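Local structure of putative glucoamylase (Bacteroides uniformis, 4GL3) at residues H42-G47 against A373-A378; A52-S57 against H103-K108; L21-T26 against P383-I388. The protein is a putative glucoamylase, probably a glycoside hydrolase that releases glucose from the ends of alpha-glucan chains. All blocks are in the same frame, centred on the assembly; numbering follows the deposited sequence.

Contact 1: H42-G47 against A373-A378; sequences HERSNG and APSYLA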
loop_
_atom_site.group_PDB
_atom_site.type_symbol
_atom_site.label_atom_id
_atom_site.label_comp_id
_atom_site.label_asym_id
_atom_site.label_seq_id
_atom_site.Cartn_x
_atom_site.Cartn_y
_atom_site.Cartn_z
ATOM N N HIS A 42 -0.323 14.404 -0.663
ATOM C CA HIS A 42 0.103 14.801 0.670
ATOM C C HIS A 42 0.185 13.564 1.584
ATOM O O HIS A 42 -0.617 12.620 1.469
ATOM C CB HIS A 42 -0.889 15.770 1.314
ATOM C CG HIS A 42 -0.808 17.166 0.819
ATOM N ND1 HIS A 42 -1.534 17.621 -0.262
ATOM C CD2 HIS A 42 -0.131 18.230 1.294
ATOM C CE1 HIS A 42 -1.269 18.899 -0.451
ATOM N NE2 HIS A 42 -0.420 19.291 0.480
ATOM N N GLU A 43 1.121 13.586 2.529
ATOM C CA GLU A 43 1.219 12.522 3.505
ATOM C C GLU A 43 -0.041 12.483 4.360
ATOM O O GLU A 43 -0.504 11.404 4.746
ATOM C CB GLU A 43 2.478 12.707 4.401
ATOM C CG GLU A 43 2.496 11.943 5.748
ATOM C CD GLU A 43 2.823 10.402 5.747
ATOM O OE1 GLU A 43 3.480 9.780 4.798
ATOM O OE2 GLU A 43 2.400 9.792 6.802
ATOM N N ARG A 44 -0.555 13.661 4.693
ATOM C CA ARG A 44 -1.763 13.772 5.548
ATOM C C ARG A 44 -2.482 15.111 5.267
ATOM O O ARG A 44 -1.891 16.018 4.685
ATOM C CB ARG A 44 -1.401 13.661 7.048
ATOM C CG ARG A 44 -0.423 14.746 7.517
ATOM C CD ARG A 44 -0.123 14.730 9.015
ATOM N NE ARG A 44 0.197 13.402 9.542
ATOM C CZ ARG A 44 -0.579 12.666 10.355
ATOM N NH1 ARG A 44 -1.797 13.073 10.751
ATOM N NH2 ARG A 44 -0.129 11.482 10.763
ATOM N N SER A 45 -3.749 15.218 5.681
ATOM C CA SER A 45 -4.537 16.394 5.494
ATOM C C SER A 45 -4.226 17.456 6.544
ATOM O O SER A 45 -4.660 18.577 6.393
ATOM C CB SER A 45 -6.031 16.026 5.589
ATOM O OG SER A 45 -6.331 15.413 6.854
ATOM N N ASN A 46 -3.538 17.129 7.631
ATOM C CA ASN A 46 -3.307 18.133 8.691
ATOM C C ASN A 46 -1.794 18.263 9.016
ATOM O O ASN A 46 -1.401 18.332 10.168
ATOM C CB ASN A 46 -4.161 17.813 9.936
ATOM C CG ASN A 46 -3.802 16.469 10.582
ATOM O OD1 ASN A 46 -3.198 15.587 9.945
ATOM N ND2 ASN A 46 -4.215 16.292 11.857
ATOM N N GLY A 47 -0.957 18.304 7.971
ATOM C CA GLY A 47 0.519 18.384 8.099
ATOM C C GLY A 47 1.083 19.603 7.366
ATOM O O GLY A 47 0.427 20.658 7.264
ATOM N N ALA A 373 -10.278 10.719 14.854
ATOM C CA ALA A 373 -9.157 11.370 14.207
ATOM C C ALA A 373 -9.659 12.600 13.421
ATOM O O ALA A 373 -10.700 12.533 12.774
ATOM C CB ALA A 373 -8.487 10.407 13.265
ATOM N N PRO A 374 -8.902 13.699 13.449
ATOM C CA PRO A 374 -9.252 14.789 12.585
ATOM C C PRO A 374 -8.617 14.625 11.193
ATOM O O PRO A 374 -8.808 15.469 10.352
ATOM C CB PRO A 374 -8.639 16.007 13.313
ATOM C CG PRO A 374 -7.369 15.451 13.878
ATOM C CD PRO A 374 -7.718 14.028 14.284
ATOM N N SER A 375 -7.878 13.554 10.940
ATOM C CA SER A 375 -7.002 13.492 9.816
ATOM C C SER A 375 -7.439 12.447 8.788
ATOM O O SER A 375 -8.227 11.537 9.060
ATOM C CB SER A 375 -5.607 13.069 10.317
ATOM O OG SER A 375 -5.767 11.899 11.089
ATOM N N TYR A 376 -6.872 12.609 7.616
ATOM C CA TYR A 376 -6.780 11.589 6.573
ATOM C C TYR A 376 -5.306 11.435 6.171
ATOM O O TYR A 376 -4.578 12.441 6.064
ATOM C CB TYR A 376 -7.537 12.046 5.326
ATOM C CG TYR A 376 -8.953 12.406 5.556
ATOM C CD1 TYR A 376 -9.312 13.673 5.940
ATOM C CD2 TYR A 376 -9.957 11.438 5.417
ATOM C CE1 TYR A 376 -10.655 13.998 6.150
ATOM C CE2 TYR A 376 -11.274 11.741 5.641
ATOM C CZ TYR A 376 -11.623 13.016 6.007
ATOM O OH TYR A 376 -12.959 13.301 6.227
ATOM N N LEU A 377 -4.883 10.203 5.930
ATOM C CA LEU A 377 -3.516 9.879 5.516
ATOM C C LEU A 377 -3.531 9.192 4.157
ATOM O O LEU A 377 -4.326 8.270 3.926
ATOM C CB LEU A 377 -2.863 8.945 6.541
ATOM C CG LEU A 377 -2.222 9.547 7.789
ATOM C CD1 LEU A 377 -3.188 10.427 8.559
ATOM C CD2 LEU A 377 -1.675 8.409 8.695
ATOM N N ALA A 378 -2.623 9.603 3.268
ATOM C CA ALA A 378 -2.481 8.935 1.957
ATOM C C ALA A 378 -2.390 7.427 2.076
ATOM O O ALA A 378 -2.992 6.692 1.277
ATOM C CB ALA A 378 -1.240 9.428 1.196
HETATM O O HOH W 1 -7.670 16.942 8.371
#
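A single beta bridge, Arg44 with Leu377, ties the loop that follows helix 15-27 to the loop that leads into helix 378-393. Backbone bonds lie on both sides of it: Ala378 N donates to Glu43 O at 3.1 Å, from above the carbonyl plane, and Ser45 N donates to Tyr376 O at 2.9 Å, nearly along the C=O axis. Ser45 adds a side-chain bond. Its OG, set between the backbone N and the carbonyl carbon (chi1 58°), takes the N-H of Tyr376 at 3.0 Å and lies at the edge of the Tyr376 ring, near CD1. A water next to OG donates to Pro374 O at 2.7 Å. Helix 15-27 and helix 378-393 come from the N-terminal and C-terminal parts of a chain richer in helix than in strand, and the family's six-hairpin clan is consistent with an (alpha/alpha)6 toroid. The bridge joins two loops next to these helices. Arg44 and Leu377 run side by side, and Leu377 CD1 lies over one face of the guanidinium, toward its rim, 3.7 Å from Arg44 NH1. NH1 donates in the guanidinium plane to a lone pair of Asn46 OD1 at 3.0 Å (169° at the hydrogen) and also forms a salt bridge with Asp307, which accepts from Ser375 OG as well. Asn46 OD1 rests 3.5 Å from Ser375 CB.

Contact 2: A52-S57 against H103-K108; sequences ATIGGS and HWMNGK
Ala52 and Met105 form an antiparallel hydrogen-bonded pair, with Ala52 N donating to Met105 O at 2.8 Å and Met105 N to Ala52 O at 3.1 Å, while Thr53 and Trp104 follow as a non-hydrogen-bonded pair. The pairing outlasts the strand: Ile54, the first residue of helix 54-69, sends its N-H to His103 O at 3.0 Å in a nearly straight bond (171°). On one face of the sheet, Thr53 OG1 stands in plane at two ring edges, 3.6 Å from His103 CD2 and 3.7 Å from Trp104 CD1. Thr53 and His103 lie side by side, the imidazole CG being anti to its backbone N (chi1 -176°). Trp104 NE1 donates to Glu43 OE1, to which Thr53 OG1 is also weakly bonded, and Phe115 meets the indole edge-to-face and stacks with His103. An alanine in place of Trp104 would probably leave Glu43 OE1 without its indole donor and open a gap beside Thr53 and Phe115. Ala52 and Met105 point to the other face, where the selenomethionine chain, bent at chi3, brings CE to 3.8 Å from Ile54 CD1; Leu89 and Phe88 of helix 75-90 pack here too. Ser57 OG and Ser57 N reach Thr53 O from opposite faces of its plane, gripping the first turn of the helix. The whole is a small three-stranded antiparallel sheet whose outer strand 51-53 runs straight into helix 54-69, and glycerol, probably from the crystallisation liquor, has its nearest atom about 3 Å from the His103 side chain, which is consistent with a pocket at this end.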
loop_
_atom_site.group_PDB
_atom_site.type_symbol
_atom_site.label_atom_id
_atom_site.label_comp_id
_atom_site.label_asym_id
_atom_site.label_seq_id
_atom_site.Cartn_x
_atom_site.Cartn_y
_atom_site.Cartn_z
ATOM N N ALA A 52 4.973 15.831 0.180
ATOM C CA ALA A 52 4.408 14.765 -0.671
ATOM C C ALA A 52 5.027 13.463 -0.206
ATOM O O ALA A 52 6.208 13.411 0.179
ATOM C CB ALA A 52 4.738 15.010 -2.125
ATOM N N THR A 53 4.248 12.396 -0.209
ATOM C CA THR A 53 4.776 11.093 0.153
ATOM C C THR A 53 4.850 10.173 -1.048
ATOM O O THR A 53 3.899 10.047 -1.821
ATOM C CB THR A 53 4.019 10.521 1.352
ATOM O OG1 THR A 53 4.691 9.343 1.805
ATOM C CG2 THR A 53 2.515 10.275 1.014
ATOM N N ILE A 54 5.994 9.528 -1.235
ATOM C CA ILE A 54 6.203 8.733 -2.463
ATOM C C ILE A 54 5.403 7.448 -2.526
ATOM O O ILE A 54 4.852 7.151 -3.605
ATOM C CB ILE A 54 7.714 8.508 -2.751
ATOM C CG1 ILE A 54 8.333 9.844 -3.273
ATOM C CG2 ILE A 54 7.991 7.338 -3.702
ATOM C CD1 ILE A 54 8.015 10.284 -4.722
ATOM N N GLY A 55 5.392 6.649 -1.460
ATOM C CA GLY A 55 4.606 5.408 -1.415
ATOM C C GLY A 55 3.104 5.663 -1.557
ATOM O O GLY A 55 2.406 5.029 -2.368
ATOM N N GLY A 56 2.628 6.627 -0.792
ATOM C CA GLY A 56 1.234 7.095 -0.881
ATOM C C GLY A 56 0.903 7.648 -2.255
ATOM O O GLY A 56 -0.213 7.477 -2.725
ATOM N N SER A 57 1.840 8.336 -2.900
ATOM C CA SER A 57 1.583 8.837 -4.272
ATOM C C SER A 57 1.473 7.667 -5.246
ATOM O O SER A 57 0.693 7.712 -6.207
ATOM C CB SER A 57 2.625 9.846 -4.722
ATOM O OG SER A 57 2.553 11.026 -3.906
ATOM N N HIS A 103 11.415 9.029 0.966
ATOM C CA HIS A 103 10.082 8.793 1.532
ATOM C C HIS A 103 9.239 10.065 1.297
ATOM O O HIS A 103 8.126 9.989 0.792
ATOM C CB HIS A 103 10.254 8.421 2.992
ATOM C CG HIS A 103 8.995 8.049 3.729
ATOM N ND1 HIS A 103 9.039 7.374 4.943
ATOM C CD2 HIS A 103 7.684 8.289 3.474
ATOM C CE1 HIS A 103 7.795 7.196 5.380
ATOM N NE2 HIS A 103 6.957 7.749 4.513
ATOM N N TRP A 104 9.771 11.216 1.694
ATOM C CA TRP A 104 9.090 12.502 1.538
ATOM C C TRP A 104 9.877 13.424 0.609
ATOM O O TRP A 104 11.098 13.440 0.653
ATOM C CB TRP A 104 8.971 13.201 2.888
ATOM C CG TRP A 104 7.931 12.646 3.821
ATOM C CD1 TRP A 104 6.997 11.728 3.547
ATOM C CD2 TRP A 104 7.729 13.038 5.177
ATOM N NE1 TRP A 104 6.204 11.506 4.648
ATOM C CE2 TRP A 104 6.639 12.298 5.666
ATOM C CE3 TRP A 104 8.370 13.948 6.026
ATOM C CZ2 TRP A 104 6.155 12.426 6.973
ATOM C CZ3 TRP A 104 7.876 14.101 7.332
ATOM C CH2 TRP A 104 6.782 13.330 7.788
HETATM N N MSE A 105 9.162 14.178 -0.212
HETATM C CA MSE A 105 9.720 15.287 -0.983
HETATM C C MSE A 105 8.763 16.468 -1.020
HETATM O O MSE A 105 7.541 16.344 -0.709
HETATM C CB MSE A 105 10.044 14.872 -2.443
HETATM C CG MSE A 105 8.899 14.399 -3.242
HETATM SE SE MSE A 105 9.288 14.175 -5.156
HETATM C CE MSE A 105 10.737 12.920 -4.987
ATOM N N ASN A 106 9.319 17.622 -1.357
ATOM C CA ASN A 106 8.518 18.806 -1.487
ATOM C C ASN A 106 7.666 18.641 -2.747
ATOM O O ASN A 106 8.211 18.425 -3.824
ATOM C CB ASN A 106 9.417 20.017 -1.531
ATOM C CG ASN A 106 8.668 21.311 -1.617
ATOM O OD1 ASN A 106 7.877 21.534 -2.545
ATOM N ND2 ASN A 106 8.958 22.214 -0.697
ATOM N N GLY A 107 6.345 18.731 -2.604
ATOM C CA GLY A 107 5.415 18.505 -3.723
ATOM C C GLY A 107 5.377 19.602 -4.793
ATOM O O GLY A 107 4.776 19.430 -5.821
ATOM N N LYS A 108 6.034 20.732 -4.528
ATOM C CA LYS A 108 6.223 21.777 -5.510
ATOM C C LYS A 108 7.632 21.729 -6.136
ATOM O O LYS A 108 7.745 21.843 -7.315
ATOM C CB LYS A 108 6.011 23.175 -4.910
ATOM C CG LYS A 108 4.820 23.338 -3.968
ATOM C CD LYS A 108 4.744 24.787 -3.452
ATOM C CE LYS A 108 3.405 25.149 -2.806
ATOM N NZ LYS A 108 2.938 24.139 -1.811
#

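Contact 3: L21-T26 against P383-I388; sequences LVQKQT and PIIVMI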
loop_
_atom_site.group_PDB
_atom_site.type_symbol
_atom_site.label_atom_id
_atom_site.label_comp_id
_atom_site.label_asym_id
_atom_site.label_seq_id
_atom_site.Cartn_x
_atom_site.Cartn_y
_atom_site.Cartn_z
ATOM N N LEU A 21 -19.737 5.086 -3.354
ATOM C CA LEU A 21 -19.607 6.338 -2.585
ATOM C C LEU A 21 -18.269 6.382 -1.829
ATOM O O LEU A 21 -17.578 7.409 -1.838
ATOM C CB LEU A 21 -20.784 6.549 -1.629
ATOM C CG LEU A 21 -20.738 7.823 -0.766
ATOM C CD1 LEU A 21 -20.801 9.048 -1.662
ATOM C CD2 LEU A 21 -21.899 7.857 0.244
ATOM N N VAL A 22 -17.870 5.276 -1.205
ATOM C CA VAL A 22 -16.616 5.259 -0.450
ATOM C C VAL A 22 -15.424 5.533 -1.399
ATOM O O VAL A 22 -14.543 6.363 -1.118
ATOM C CB VAL A 22 -16.467 3.946 0.350
ATOM C CG1 VAL A 22 -15.044 3.770 0.920
ATOM C CG2 VAL A 22 -17.531 3.921 1.443
ATOM N N GLN A 23 -15.435 4.890 -2.560
ATOM C CA GLN A 23 -14.376 5.103 -3.538
ATOM C C GLN A 23 -14.358 6.541 -4.059
ATOM O O GLN A 23 -13.298 7.157 -4.189
ATOM C CB GLN A 23 -14.560 4.133 -4.709
ATOM C CG GLN A 23 -14.304 2.675 -4.386
ATOM C CD GLN A 23 -14.397 1.828 -5.649
ATOM O OE1 GLN A 23 -15.500 1.650 -6.180
ATOM N NE2 GLN A 23 -13.239 1.338 -6.163
ATOM N N LYS A 24 -15.530 7.073 -4.374
ATOM C CA LYS A 24 -15.643 8.419 -4.930
ATOM C C LYS A 24 -15.230 9.498 -3.932
ATOM O O LYS A 24 -14.548 10.431 -4.301
ATOM C CB LYS A 24 -17.073 8.673 -5.363
ATOM C CG LYS A 24 -17.354 9.970 -6.163
ATOM C CD LYS A 24 -18.866 9.967 -6.507
ATOM C CE LYS A 24 -19.336 11.169 -7.297
ATOM N NZ LYS A 24 -18.666 11.223 -8.614
ATOM N N GLN A 25 -15.684 9.393 -2.687
ATOM C CA GLN A 25 -15.350 10.392 -1.682
ATOM C C GLN A 25 -13.851 10.343 -1.348
ATOM O O GLN A 25 -13.206 11.392 -1.227
ATOM C CB GLN A 25 -16.181 10.211 -0.403
ATOM C CG GLN A 25 -16.191 11.450 0.505
ATOM C CD GLN A 25 -17.367 12.357 0.230
ATOM O OE1 GLN A 25 -17.936 12.340 -0.867
ATOM N NE2 GLN A 25 -17.753 13.130 1.218
ATOM N N THR A 26 -13.301 9.138 -1.230
ATOM C CA THR A 26 -11.897 8.958 -0.884
ATOM C C THR A 26 -11.005 9.429 -2.045
ATOM O O THR A 26 -9.903 9.927 -1.839
ATOM C CB THR A 26 -11.625 7.489 -0.433
ATOM O OG1 THR A 26 -12.636 7.087 0.526
ATOM C CG2 THR A 26 -10.229 7.323 0.201
ATOM N N PRO A 383 -5.376 2.420 -0.100
ATOM C CA PRO A 383 -5.809 1.011 -0.172
ATOM C C PRO A 383 -7.324 0.829 -0.118
ATOM O O PRO A 383 -7.831 -0.160 -0.653
ATOM C CB PRO A 383 -5.103 0.342 1.042
ATOM C CG PRO A 383 -3.892 1.228 1.315
ATOM C CD PRO A 383 -4.375 2.637 0.982
ATOM N N ILE A 384 -8.034 1.759 0.500
ATOM C CA ILE A 384 -9.483 1.672 0.542
ATOM C C ILE A 384 -10.019 1.744 -0.876
ATOM O O ILE A 384 -10.828 0.891 -1.252
ATOM C CB ILE A 384 -10.118 2.760 1.426
ATOM C CG1 ILE A 384 -9.719 2.554 2.891
ATOM C CG2 ILE A 384 -11.642 2.772 1.260
ATOM C CD1 ILE A 384 -10.075 3.757 3.791
ATOM N N ILE A 385 -9.545 2.704 -1.673
ATOM C CA ILE A 385 -10.049 2.875 -3.049
ATOM C C ILE A 385 -9.668 1.650 -3.864
ATOM O O ILE A 385 -10.491 1.050 -4.558
ATOM C CB ILE A 385 -9.463 4.119 -3.783
ATOM C CG1 ILE A 385 -9.781 5.408 -3.071
ATOM C CG2 ILE A 385 -10.027 4.222 -5.218
ATOM C CD1 ILE A 385 -8.918 6.584 -3.513
ATOM N N VAL A 386 -8.387 1.287 -3.806
ATOM C CA VAL A 386 -7.836 0.302 -4.721
ATOM C C VAL A 386 -8.248 -1.121 -4.401
ATOM O O VAL A 386 -8.499 -1.899 -5.301
ATOM C CB VAL A 386 -6.269 0.426 -4.805
ATOM C CG1 VAL A 386 -5.687 -0.728 -5.619
ATOM C CG2 VAL A 386 -5.887 1.759 -5.426
HETATM N N MSE A 387 -8.317 -1.489 -3.124
HETATM C CA MSE A 387 -8.661 -2.875 -2.762
HETATM C C MSE A 387 -10.147 -3.105 -2.938
HETATM O O MSE A 387 -10.547 -4.194 -3.318
HETATM C CB MSE A 387 -8.196 -3.234 -1.330
HETATM C CG MSE A 387 -6.667 -3.190 -1.151
HETATM SE SE MSE A 387 -5.693 -4.455 -2.266
HETATM C CE MSE A 387 -5.721 -6.066 -1.196
ATOM N N ILE A 388 -10.968 -2.069 -2.742
ATOM C CA ILE A 388 -12.376 -2.165 -3.099
ATOM C C ILE A 388 -12.434 -2.480 -4.579
ATOM O O ILE A 388 -13.142 -3.407 -4.991
ATOM C CB ILE A 388 -13.211 -0.899 -2.761
ATOM C CG1 ILE A 388 -13.436 -0.795 -1.234
ATOM C CG2 ILE A 388 -14.557 -0.886 -3.529
ATOM C CD1 ILE A 388 -13.973 0.566 -0.780
#
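Gln23 meets Ile385 and Ile388 where helix 15-27 packs against helix 378-393, a helix pair that brings N-terminal and C-terminal parts of the chain together, consistent with an (alpha/alpha)6 toroid, the fold suggested by its clan. The axes of the two segments approach to 9.0 Å and run closer to antiparallel than parallel, at 140°. From the flank of its helix, Gln23 CB carries CG to a position anti to the carbonyl carbon (chi1 -69°), 3.7 Å from Ile388 CG2. Beyond CG the chain is extended, and CD comes to 3.4 Å from the same methyl, so that the methyl lies over one face of the amide, almost directly above CD. OE1 also lies near that methyl but takes its hydrogen bond from Arg392 NH1. NE2, at the other branch of the tip, donates to Ile385 O at 3.2 Å, arriving in the carbonyl plane on a lone pair with 158° at the hydrogen. A second partner, Glu389 OE1, accepts from NE2 as well, so both ends of this buried amide are held and its rotation is fixed. Apolar packing fills the rest of the interface. Val22 crosses Ile384 and Ile388 at about a right angle, its CG1 lying 3.6 Å from Ile384 CG2 and 3.8 Å from Ile388 CD1, with Met344 of helix 337-349 against Val22 and Ile388. Thr26 and Ile385 slide past each other in opposite directions, CG2 of Thr26 lying 3.8 Å from CG1 of Ile385. The threonine hydroxyl turns back to its own helix, OG1 donating to Val22 O at 2.6 Å.

How the contacts relate
Contacts 1 and 3 share helix 378-393: contact 1 fastens the loop entering it, contact 3 its middle, and Ala378 O touches Pro383 CD. Contact 3 is buried helix packing, mostly apolar, with one amide as its polar crossing. Contact 2 is buried as well, but is built on strand pairing, whereas contact 1 is partly exposed and relies on backbone bonds, a water and a charged arginine. Glu43 joins contacts 1 and 2, whose centres are 13 Å apart, and Thr53 CG2 packs on Ala378 CB. Contacts 2 and 3 do not touch. Along the chain, contact 3 encloses contact 1, which in turn encloses contact 2.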